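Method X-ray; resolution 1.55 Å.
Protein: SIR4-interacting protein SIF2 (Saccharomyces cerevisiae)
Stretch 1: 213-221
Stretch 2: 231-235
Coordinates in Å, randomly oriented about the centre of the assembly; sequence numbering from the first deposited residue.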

ATOM      1  N   GLU A 213      -5.749   2.440   9.199  1.00  9.78           N
ATOM      2  CA  GLU A 213      -6.560   3.195   8.249  1.00 10.29           C
ATOM      3  C   GLU A 213      -7.481   4.215   8.905  1.00 10.10           C
ATOM      4  O   GLU A 213      -7.987   3.988  10.001  1.00 11.47           O
ATOM      5  N   TRP A 214      -7.685   5.344   8.233  1.00 10.31           N
ATOM      6  CA  TRP A 214      -8.589   6.375   8.736  1.00 10.61           C
ATOM      7  C   TRP A 214      -9.979   6.033   8.214  1.00 12.25           C
ATOM      8  O   TRP A 214     -10.127   5.651   7.053  1.00 11.68           O
ATOM      9  N   VAL A 215     -10.995   6.173   9.060  1.00 12.60           N
ATOM     10  CA  VAL A 215     -12.360   5.873   8.632  1.00 14.76           C
ATOM     11  C   VAL A 215     -13.263   7.096   8.726  1.00 17.09           C
ATOM     12  O   VAL A 215     -14.470   7.015   8.488  1.00 17.04           O
ATOM     13  N   ASP A 216     -12.659   8.226   9.077  1.00 17.56           N
ATOM     14  CA  ASP A 216     -13.350   9.506   9.181  1.00 20.03           C
ATOM     15  C   ASP A 216     -12.260  10.548   9.414  1.00 20.70           C
ATOM     16  O   ASP A 216     -11.101  10.196   9.628  1.00 19.40           O
ATOM     17  N   ASP A 217     -12.621  11.825   9.365  1.00 21.05           N
ATOM     18  CA  ASP A 217     -11.641  12.883   9.571  1.00 22.48           C
ATOM     19  C   ASP A 217     -10.971  12.765  10.939  1.00 20.96           C
ATOM     20  O   ASP A 217      -9.824  13.181  11.113  1.00 20.58           O
ATOM     21  N   ASP A 218     -11.685  12.185  11.899  1.00 19.99           N
ATOM     22  CA  ASP A 218     -11.165  12.042  13.255  1.00 20.00           C
ATOM     23  C   ASP A 218     -11.328  10.642  13.841  1.00 18.15           C
ATOM     24  O   ASP A 218     -11.337  10.477  15.058  1.00 17.29           O
ATOM     25  N   LYS A 219     -11.463   9.636  12.985  1.00 16.37           N
ATOM     26  CA  LYS A 219     -11.624   8.265  13.459  1.00 14.85           C
ATOM     27  C   LYS A 219     -10.715   7.356  12.648  1.00 12.91           C
ATOM     28  O   LYS A 219     -10.497   7.591  11.461  1.00 12.96           O
ATOM     29  N   PHE A 220     -10.188   6.323  13.290  1.00 12.43           N
ATOM     30  CA  PHE A 220      -9.289   5.405  12.609  1.00 12.21           C
ATOM     31  C   PHE A 220      -9.344   4.001  13.193  1.00 12.78           C
ATOM     32  O   PHE A 220      -9.895   3.784  14.273  1.00 13.15           O
ATOM     33  N   VAL A 221      -8.776   3.043  12.464  1.00 11.60           N
ATOM     34  CA  VAL A 221      -8.759   1.656  12.906  1.00 11.92           C
ATOM     35  C   VAL A 221      -7.348   1.076  12.873  1.00 12.02           C
ATOM     36  O   VAL A 221      -6.543   1.413  12.000  1.00 11.87           O
ATOM     37  N   VAL A 231     -11.425   0.303  16.819  1.00 14.62           N
ATOM     38  CA  VAL A 231     -11.830   1.584  16.246  1.00 14.95           C
ATOM     39  C   VAL A 231     -11.598   2.672  17.289  1.00 15.63           C
ATOM     40  O   VAL A 231     -11.923   2.488  18.465  1.00 16.12           O
ATOM     41  N   TYR A 232     -11.034   3.796  16.856  1.00 15.97           N
ATOM     42  CA  TYR A 232     -10.749   4.909  17.757  1.00 15.95           C
ATOM     43  C   TYR A 232     -11.181   6.263  17.221  1.00 17.67           C
ATOM     44  O   TYR A 232     -11.381   6.447  16.021  1.00 17.05           O
ATOM     45  N   GLN A 233     -11.297   7.213  18.142  1.00 17.67           N
ATOM     46  CA  GLN A 233     -11.628   8.590  17.817  1.00 20.43           C
ATOM     47  C   GLN A 233     -10.403   9.342  18.335  1.00 19.79           C
ATOM     48  O   GLN A 233      -9.848   8.979  19.369  1.00 19.74           O
ATOM     49  N   ILE A 234      -9.974  10.370  17.613  1.00 19.76           N
ATOM     50  CA  ILE A 234      -8.786  11.134  17.991  1.00 21.14           C
ATOM     51  C   ILE A 234      -8.684  11.600  19.442  1.00 22.11           C
ATOM     52  O   ILE A 234      -7.610  11.527  20.038  1.00 22.43           O
ATOM     53  N   THR A 235      -9.788  12.070  20.012  1.00 23.20           N
ATOM     54  CA  THR A 235      -9.772  12.580  21.383  1.00 24.95           C
ATOM     55  C   THR A 235      -9.927  11.553  22.502  1.00 25.88           C
ATOM     56  O   THR A 235      -9.885  11.919  23.678  1.00 27.09           O
TER

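Strand 231-233 runs antiparallel to strand 219-221; as in any beta strand, successive side chains alternate between the two faces: V231 and Q233 share one with V221 and K219, while Y232 shares the other with F220. V231 (t) pairs with V221 (m) across a non-hydrogen-bonded position, its CG2 3.9 Å from V221 CG1, a buried aliphatic contact. Y232 is held by two backbone hydrogen bonds, Y232 N to F220 O (2.8 Å) and F220 N to Y232 O (3.0 Å). F220 (p) swings its ring toward stretch 2, so that Y232 CB lies over one ring face, 3.6 Å from F220 CZ. The Y232 (m) ring leads off from stretch 1; the two ring planes are near parallel (18°) but slid apart, with centroids 5.6 Å apart, and barely overlap. Q233 (t, t) extends alongside K219 and D218; its CG lies 3.8 Å from D218 OD2, and its NE2 comes no closer to K219 than 4.2 Å, at CE, and the two side chains share no hydrogen bond. The K219 ammonium is engaged within its own stretch, with salt bridges from NZ to D216 OD2 (2.8 Å) and D218 OD1 (3.0 Å). At I234 (m, t), the backbone N donates to D218 O (2.9 Å), while the side chain reaches back: CD1 meets the W214 ring edge at CZ3 (3.8 Å) and D218 CB (3.8 Å). T235 makes no contact with stretch 1.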

ATOM      1  CB  GLU A 213      -7.403   2.213   7.412  1.00 10.02           C
ATOM      2  CG  GLU A 213      -8.355   2.860   6.408  1.00 11.30           C
ATOM      3  CD  GLU A 213      -7.638   3.456   5.207  1.00 13.98           C
ATOM      4  OE1 GLU A 213      -6.492   3.926   5.372  1.00 19.00           O
ATOM      5  OE2 GLU A 213      -8.221   3.468   4.102  1.00 11.72           O
ATOM      6  CB  TRP A 214      -8.197   7.764   8.216  1.00 10.77           C
ATOM      7  CG  TRP A 214      -6.973   8.332   8.852  1.00 11.28           C
ATOM      8  CD1 TRP A 214      -5.684   8.176   8.437  1.00 11.04           C
ATOM      9  CD2 TRP A 214      -6.922   9.124  10.043  1.00 11.21           C
ATOM     10  NE1 TRP A 214      -4.828   8.821   9.300  1.00 10.14           N
ATOM     11  CE2 TRP A 214      -5.563   9.412  10.295  1.00 10.44           C
ATOM     12  CE3 TRP A 214      -7.894   9.620  10.924  1.00 11.25           C
ATOM     13  CZ2 TRP A 214      -5.149  10.176  11.396  1.00 11.43           C
ATOM     14  CZ3 TRP A 214      -7.482  10.381  12.019  1.00 12.76           C
ATOM     15  CH2 TRP A 214      -6.120  10.650  12.244  1.00 11.89           C
ATOM     16  CB  VAL A 215     -12.968   4.707   9.448  1.00 15.90           C
ATOM     17  CG1 VAL A 215     -12.150   3.449   9.224  1.00 15.47           C
ATOM     18  CG2 VAL A 215     -13.018   5.056  10.925  1.00 16.83           C
ATOM     19  CB  ASP A 216     -14.340   9.508  10.350  1.00 22.00           C
ATOM     20  CG  ASP A 216     -15.477  10.502  10.152  1.00 25.19           C
ATOM     21  OD1 ASP A 216     -15.334  11.425   9.322  1.00 25.92           O
ATOM     22  OD2 ASP A 216     -16.513  10.360  10.836  1.00 27.21           O
ATOM     23  CB  ASP A 217     -12.312  14.255   9.443  1.00 25.91           C
ATOM     24  CG  ASP A 217     -12.891  14.495   8.058  1.00 30.17           C
ATOM     25  OD1 ASP A 217     -12.115  14.500   7.081  1.00 32.50           O
ATOM     26  OD2 ASP A 217     -14.121  14.677   7.948  1.00 33.09           O
ATOM     27  CB  ASP A 218     -11.860  13.053  14.170  1.00 22.41           C
ATOM     28  CG  ASP A 218     -13.330  12.738  14.368  1.00 25.48           C
ATOM     29  OD1 ASP A 218     -13.964  12.221  13.420  1.00 25.15           O
ATOM     30  OD2 ASP A 218     -13.856  13.014  15.468  1.00 28.05           O
ATOM     31  CB  LYS A 219     -13.076   7.808  13.309  1.00 16.70           C
ATOM     32  CG  LYS A 219     -14.091   8.713  13.995  1.00 19.18           C
ATOM     33  CD  LYS A 219     -15.510   8.236  13.727  1.00 22.45           C
ATOM     34  CE  LYS A 219     -16.540   9.221  14.271  1.00 23.12           C
ATOM     35  NZ  LYS A 219     -16.422  10.558  13.624  1.00 25.31           N
ATOM     36  CB  PHE A 220      -7.859   5.954  12.666  1.00 13.28           C
ATOM     37  CG  PHE A 220      -7.359   6.224  14.065  1.00 11.98           C
ATOM     38  CD1 PHE A 220      -6.671   5.246  14.776  1.00 13.48           C
ATOM     39  CD2 PHE A 220      -7.574   7.459  14.667  1.00 14.21           C
ATOM     40  CE1 PHE A 220      -6.199   5.494  16.063  1.00 14.32           C
ATOM     41  CE2 PHE A 220      -7.108   7.719  15.956  1.00 14.87           C
ATOM     42  CZ  PHE A 220      -6.419   6.734  16.656  1.00 14.70           C
ATOM     43  CB  VAL A 221      -9.679   0.769  12.031  1.00 10.68           C
ATOM     44  CG1 VAL A 221     -11.137   1.183  12.207  1.00 13.07           C
ATOM     45  CG2 VAL A 221      -9.269   0.877  10.567  1.00 11.44           C
ATOM     46  CB  VAL A 231     -13.326   1.583  15.853  1.00 14.87           C
ATOM     47  CG1 VAL A 231     -13.659   2.843  15.065  1.00 16.28           C
ATOM     48  CG2 VAL A 231     -13.653   0.334  15.035  1.00 14.97           C
ATOM     49  CB  TYR A 232      -9.250   5.019  18.041  1.00 16.04           C
ATOM     50  CG  TYR A 232      -8.634   3.862  18.779  1.00 15.45           C
ATOM     51  CD1 TYR A 232      -8.147   2.751  18.094  1.00 15.54           C
ATOM     52  CD2 TYR A 232      -8.506   3.892  20.166  1.00 16.03           C
ATOM     53  CE1 TYR A 232      -7.542   1.698  18.771  1.00 17.68           C
ATOM     54  CE2 TYR A 232      -7.904   2.844  20.854  1.00 17.13           C
ATOM     55  CZ  TYR A 232      -7.423   1.752  20.150  1.00 17.31           C
ATOM     56  OH  TYR A 232      -6.816   0.719  20.823  1.00 20.16           O
ATOM     57  CB  GLN A 233     -12.886   9.037  18.557  1.00 23.33           C
ATOM     58  CG  GLN A 233     -13.424  10.381  18.104  1.00 27.67           C
ATOM     59  CD  GLN A 233     -14.710  10.754  18.811  1.00 31.01           C
ATOM     60  OE1 GLN A 233     -14.749  10.857  20.037  1.00 33.70           O
ATOM     61  NE2 GLN A 233     -15.773  10.956  18.040  1.00 33.68           N
ATOM     62  CB  ILE A 234      -8.616  12.371  17.081  1.00 21.87           C
ATOM     63  CG1 ILE A 234      -8.250  11.925  15.665  1.00 20.87           C
ATOM     64  CG2 ILE A 234      -7.537  13.296  17.643  1.00 24.19           C
ATOM     65  CD1 ILE A 234      -8.081  13.073  14.687  1.00 21.52           C
ATOM     66  CB  THR A 235     -10.861  13.651  21.587  1.00 25.09           C
ATOM     67  OG1 THR A 235     -12.153  13.038  21.500  1.00 26.37           O
ATOM     68  CG2 THR A 235     -10.747  14.737  20.528  1.00 24.97           C
TER